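PDB 6WPN: substrate-binding protein, which probably binds a sugar or oligosaccharide in the periplasm of a marine cyanobacterium, as the solute-binding component of a transport system. Local coordinates for residues 79-92 against 299-311. Numbering follows the deposited sequence.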
loop_
_atom_site.group_PDB
_atom_site.type_symbol
_atom_site.label_atom_id
_atom_site.label_comp_id
_atom_site.label_asym_id
_atom_site.label_seq_id
_atom_site.Cartn_x
_atom_site.Cartn_y
_atom_site.Cartn_z
ATOM N N VAL A 79 17.406 11.249 15.644
ATOM C CA VAL A 79 18.799 10.920 15.369
ATOM C C VAL A 79 19.687 12.125 15.645
ATOM O O VAL A 79 20.831 11.977 16.094
ATOM C CB VAL A 79 18.948 10.408 13.924
ATOM C CG1 VAL A 79 20.395 10.142 13.601
ATOM C CG2 VAL A 79 18.147 9.137 13.729
ATOM N N PHE A 80 19.168 13.332 15.411
ATOM C CA PHE A 80 19.904 14.543 15.745
ATOM C C PHE A 80 20.167 14.630 17.242
ATOM O O PHE A 80 21.224 15.107 17.670
ATOM C CB PHE A 80 19.114 15.765 15.279
ATOM C CG PHE A 80 19.880 16.678 14.377
ATOM C CD1 PHE A 80 20.354 16.228 13.159
ATOM C CD2 PHE A 80 20.107 17.995 14.737
ATOM C CE1 PHE A 80 21.055 17.068 12.324
ATOM C CE2 PHE A 80 20.805 18.843 13.902
ATOM C CZ PHE A 80 21.282 18.378 12.694
ATOM N N ALA A 81 19.216 14.173 18.051
ATOM C CA ALA A 81 19.373 14.128 19.498
ATOM C C ALA A 81 20.100 12.887 19.991
ATOM O O ALA A 81 20.215 12.709 21.209
ATOM C CB ALA A 81 18.001 14.204 20.168
ATOM N N ARG A 82 20.581 12.032 19.089
ATOM C CA ARG A 82 21.224 10.773 19.465
ATOM C C ARG A 82 20.306 9.946 20.361
ATOM O O ARG A 82 20.727 9.367 21.365
ATOM C CB ARG A 82 22.578 11.010 20.139
ATOM C CG ARG A 82 23.460 9.769 20.161
ATOM C CD ARG A 82 24.932 10.079 20.029
ATOM N NE ARG A 82 25.706 8.842 19.977
ATOM C CZ ARG A 82 27.029 8.783 20.070
ATOM N NH1 ARG A 82 27.733 9.898 20.230
ATOM N NH2 ARG A 82 27.646 7.611 20.011
ATOM N N THR A 83 19.023 9.915 20.005
ATOM C CA THR A 83 18.017 9.075 20.647
ATOM C C THR A 83 17.197 8.361 19.580
ATOM O O THR A 83 15.963 8.337 19.605
ATOM C CB THR A 83 17.115 9.880 21.580
ATOM O OG1 THR A 83 16.546 10.983 20.867
ATOM C CG2 THR A 83 17.896 10.396 22.783
ATOM N N ALA A 84 17.898 7.760 18.624
ATOM C CA ALA A 84 17.231 7.124 17.500
ATOM C C ALA A 84 16.420 5.925 17.982
ATOM O O ALA A 84 16.851 5.207 18.890
ATOM C CB ALA A 84 18.251 6.678 16.452
ATOM N N PRO A 85 15.245 5.688 17.404
ATOM C CA PRO A 85 14.442 4.534 17.817
ATOM C C PRO A 85 15.155 3.239 17.470
ATOM O O PRO A 85 16.080 3.201 16.657
ATOM C CB PRO A 85 13.144 4.695 17.021
ATOM C CG PRO A 85 13.535 5.522 15.839
ATOM C CD PRO A 85 14.606 6.450 16.318
ATOM N N ASP A 86 14.720 2.164 18.120
ATOM C CA ASP A 86 15.393 0.886 17.935
ATOM C C ASP A 86 14.776 0.034 16.831
ATOM O O ASP A 86 15.508 -0.619 16.080
ATOM C CB ASP A 86 15.405 0.124 19.262
ATOM C CG ASP A 86 16.118 0.895 20.364
ATOM O OD1 ASP A 86 15.439 1.384 21.292
ATOM O OD2 ASP A 86 17.356 1.042 20.287
ATOM N N VAL A 87 13.450 0.041 16.701
ATOM C CA VAL A 87 12.757 -0.644 15.613
ATOM C C VAL A 87 11.821 0.351 14.947
ATOM O O VAL A 87 11.007 0.992 15.621
ATOM C CB VAL A 87 11.962 -1.874 16.098
ATOM C CG1 VAL A 87 11.256 -2.528 14.931
ATOM C CG2 VAL A 87 12.874 -2.876 16.786
ATOM N N VAL A 88 11.934 0.480 13.631
ATOM C CA VAL A 88 11.127 1.423 12.872
ATOM C C VAL A 88 10.346 0.656 11.819
ATOM O O VAL A 88 10.890 -0.226 11.145
ATOM C CB VAL A 88 11.988 2.523 12.218
ATOM C CG1 VAL A 88 11.102 3.563 11.557
ATOM C CG2 VAL A 88 12.867 3.171 13.247
ATOM N N ASN A 89 9.076 1.015 11.667
ATOM C CA ASN A 89 8.189 0.402 10.689
ATOM C C ASN A 89 8.307 1.147 9.364
ATOM O O ASN A 89 8.050 2.354 9.301
ATOM C CB ASN A 89 6.752 0.424 11.207
ATOM C CG ASN A 89 5.768 -0.144 10.223
ATOM O OD1 ASN A 89 4.632 0.314 10.147
ATOM N ND2 ASN A 89 6.189 -1.152 9.469
ATOM N N LEU A 90 8.693 0.432 8.310
ATOM C CA LEU A 90 8.943 1.047 7.016
ATOM C C LEU A 90 8.211 0.278 5.925
ATOM O O LEU A 90 7.653 -0.797 6.155
ATOM C CB LEU A 90 10.445 1.080 6.696
ATOM C CG LEU A 90 11.379 1.819 7.652
ATOM C CD1 LEU A 90 12.788 1.827 7.086
ATOM C CD2 LEU A 90 10.891 3.225 7.909
ATOM N N ASN A 91 8.230 0.849 4.727
ATOM C CA ASN A 91 7.773 0.226 3.497
ATOM C C ASN A 91 8.916 0.266 2.488
ATOM O O ASN A 91 9.863 1.045 2.652
ATOM C CB ASN A 91 6.527 0.925 2.927
ATOM C CG ASN A 91 6.816 2.308 2.399
ATOM O OD1 ASN A 91 7.723 2.988 2.865
ATOM N ND2 ASN A 91 6.039 2.732 1.408
ATOM N N PRO A 92 8.883 -0.583 1.461
ATOM C CA PRO A 92 10.033 -0.701 0.542
ATOM C C PRO A 92 10.501 0.640 -0.007
ATOM O O PRO A 92 11.717 0.879 -0.050
ATOM C CB PRO A 92 9.512 -1.630 -0.574
ATOM C CG PRO A 92 8.061 -1.921 -0.242
ATOM C CD PRO A 92 7.895 -1.644 1.216
ATOM N N LEU A 299 3.855 -3.892 1.172
ATOM C CA LEU A 299 4.710 -4.581 2.128
ATOM C C LEU A 299 5.047 -3.666 3.301
ATOM O O LEU A 299 5.476 -2.525 3.107
ATOM C CB LEU A 299 5.988 -5.066 1.443
ATOM C CG LEU A 299 7.108 -5.587 2.345
ATOM C CD1 LEU A 299 6.603 -6.635 3.322
ATOM C CD2 LEU A 299 8.247 -6.146 1.500
HETATM N N MSE A 300 4.851 -4.174 4.514
HETATM C CA MSE A 300 5.257 -3.475 5.727
HETATM C C MSE A 300 6.407 -4.216 6.398
HETATM O O MSE A 300 6.333 -5.427 6.599
HETATM C CB MSE A 300 4.079 -3.343 6.692
HETATM C CG MSE A 300 2.886 -2.636 6.090
HETATM SE SE MSE A 300 3.352 -0.871 5.418
HETATM C CE MSE A 300 3.856 -0.020 7.097
ATOM N N THR A 301 7.472 -3.493 6.740
ATOM C CA THR A 301 8.670 -4.100 7.303
ATOM C C THR A 301 9.061 -3.398 8.595
ATOM O O THR A 301 8.516 -2.351 8.959
ATOM C CB THR A 301 9.851 -4.051 6.325
ATOM O OG1 THR A 301 10.178 -2.686 6.038
ATOM C CG2 THR A 301 9.500 -4.765 5.029
ATOM N N LEU A 302 10.014 -4.002 9.295
ATOM C CA LEU A 302 10.575 -3.449 10.518
ATOM C C LEU A 302 12.084 -3.364 10.352
ATOM O O LEU A 302 12.714 -4.348 9.954
ATOM C CB LEU A 302 10.211 -4.310 11.731
ATOM C CG LEU A 302 8.718 -4.345 12.057
ATOM C CD1 LEU A 302 8.467 -5.188 13.293
ATOM C CD2 LEU A 302 8.158 -2.935 12.225
ATOM N N ALA A 303 12.660 -2.196 10.638
ATOM C CA ALA A 303 14.085 -1.965 10.446
ATOM C C ALA A 303 14.717 -1.461 11.738
ATOM O O ALA A 303 14.037 -0.933 12.623
ATOM C CB ALA A 303 14.344 -0.969 9.308
ATOM N N VAL A 304 16.034 -1.627 11.830
ATOM C CA VAL A 304 16.806 -1.212 13.000
ATOM C C VAL A 304 17.795 -0.120 12.599
ATOM O O VAL A 304 18.783 -0.401 11.903
ATOM C CB VAL A 304 17.535 -2.409 13.634
ATOM C CG1 VAL A 304 18.305 -1.968 14.879
ATOM C CG2 VAL A 304 16.554 -3.517 13.964
ATOM N N PRO A 305 17.585 1.124 13.029
ATOM C CA PRO A 305 18.521 2.201 12.677
ATOM C C PRO A 305 19.934 1.903 13.152
ATOM O O PRO A 305 20.140 1.291 14.202
ATOM C CB PRO A 305 17.933 3.420 13.394
ATOM C CG PRO A 305 16.467 3.104 13.496
ATOM C CD PRO A 305 16.409 1.629 13.758
ATOM N N ARG A 306 20.917 2.329 12.353
ATOM C CA ARG A 306 22.309 2.072 12.710
ATOM C C ARG A 306 22.707 2.795 13.989
ATOM O O ARG A 306 23.594 2.328 14.712
ATOM C CB ARG A 306 23.241 2.470 11.564
ATOM C CG ARG A 306 23.576 1.331 10.608
ATOM C CD ARG A 306 24.847 1.620 9.821
ATOM N NE ARG A 306 25.971 1.897 10.711
ATOM C CZ ARG A 306 27.212 2.148 10.304
ATOM N NH1 ARG A 306 27.504 2.157 9.011
ATOM N NH2 ARG A 306 28.163 2.389 11.195
ATOM N N GLN A 307 22.066 3.926 14.291
ATOM C CA GLN A 307 22.354 4.626 15.537
ATOM C C GLN A 307 21.859 3.881 16.767
ATOM O O GLN A 307 22.224 4.265 17.883
ATOM C CB GLN A 307 21.744 6.030 15.521
ATOM C CG GLN A 307 22.653 7.106 14.948
ATOM C CD GLN A 307 22.853 6.979 13.451
ATOM O OE1 GLN A 307 21.985 6.474 12.735
ATOM N NE2 GLN A 307 24.005 7.437 12.970
ATOM N N SER A 308 21.035 2.849 16.603
ATOM C CA SER A 308 20.526 2.115 17.755
ATOM C C SER A 308 21.671 1.481 18.537
ATOM O O SER A 308 22.507 0.769 17.973
ATOM C CB SER A 308 19.535 1.045 17.307
ATOM O OG SER A 308 19.140 0.241 18.403
ATOM N N GLN A 309 21.700 1.737 19.842
ATOM C CA GLN A 309 22.714 1.179 20.724
ATOM C C GLN A 309 22.289 -0.146 21.346
ATOM O O GLN A 309 23.047 -0.719 22.136
ATOM C CB GLN A 309 23.072 2.191 21.819
ATOM C CG GLN A 309 23.456 3.578 21.294
ATOM C CD GLN A 309 24.821 3.607 20.615
ATOM O OE1 GLN A 309 25.822 3.990 21.225
ATOM N NE2 GLN A 309 24.862 3.215 19.345
ATOM N N GLN A 310 21.104 -0.644 21.011
ATOM C CA GLN A 310 20.620 -1.947 21.453
ATOM C C GLN A 310 20.165 -2.764 20.253
ATOM O O GLN A 310 19.052 -3.293 20.214
ATOM C CB GLN A 310 19.466 -1.817 22.443
ATOM C CG GLN A 310 19.498 -0.589 23.331
ATOM C CD GLN A 310 18.312 -0.544 24.283
ATOM O OE1 GLN A 310 17.944 -1.555 24.886
ATOM N NE2 GLN A 310 17.694 0.626 24.402
ATOM N N ALA A 311 21.039 -2.876 19.250
ATOM C CA ALA A 311 20.662 -3.519 17.996
ATOM C C ALA A 311 20.233 -4.966 18.210
ATOM O O ALA A 311 19.260 -5.424 17.602
ATOM C CB ALA A 311 21.816 -3.437 16.999
#
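Asn89 on strand 87-90 and Leu302 on strand 299-303 face each other as an antiparallel non-hydrogen-bonded pair. Hydrogen-bonded pairs lie before and after it, Val88 with Ala303 and Leu90 with Thr301. The Asn89 side chain can be followed outward. Its CB packs on Leu302 CD2 at 3.8 Å. CG is anti to the backbone N (chi1 178°), which sends the amide across to the partner strand, to Thr301 O and the Met300 methyl. ND2 then donates to Thr301 O at 2.7 Å, and this acceptor lies close to the plane of the Asn89 amide. OD1 meets the methyl CE of Met300, a selenomethionine whose chain is bent at chi2 and chi3. A weak hydrogen bond from Leu35 N on strand 30-35 also reaches OD1. Thr301 O takes a second bond, from Leu90 N at 2.9 Å, and the two donors come from opposite faces of its carbonyl plane. Replacing Asn89 by alanine would probably cost Thr301 O one of its two donors here and take away the amide that Met300 CE rests on.

On the other face, Leu90 CD1 touches Ala303 CB at 3.9 Å, and Val88 CG2 lies against Pro305 CG at 3.6 Å. Past the strands, Pro305 to Ser308 form a type I beta turn. Ser308 OG donates to the anti lone pair of Asp86 OD2 at 2.7 Å. The other oxygen, OD1, accepts from Gln31 N. Helix 311-321 covers Val87 and Leu302 on the Asn89 face.

Strand 299-303 thus enters the alpha/beta sheet antiparallel to strand 87-90, far away in sequence, as in type II periplasmic binding proteins. The chemistry implies a seam fixed by more than backbone pairing: the buried side chains of Asn89 and Asp86 tie segment 299-311 to strand 30-35, the former through a weak bond.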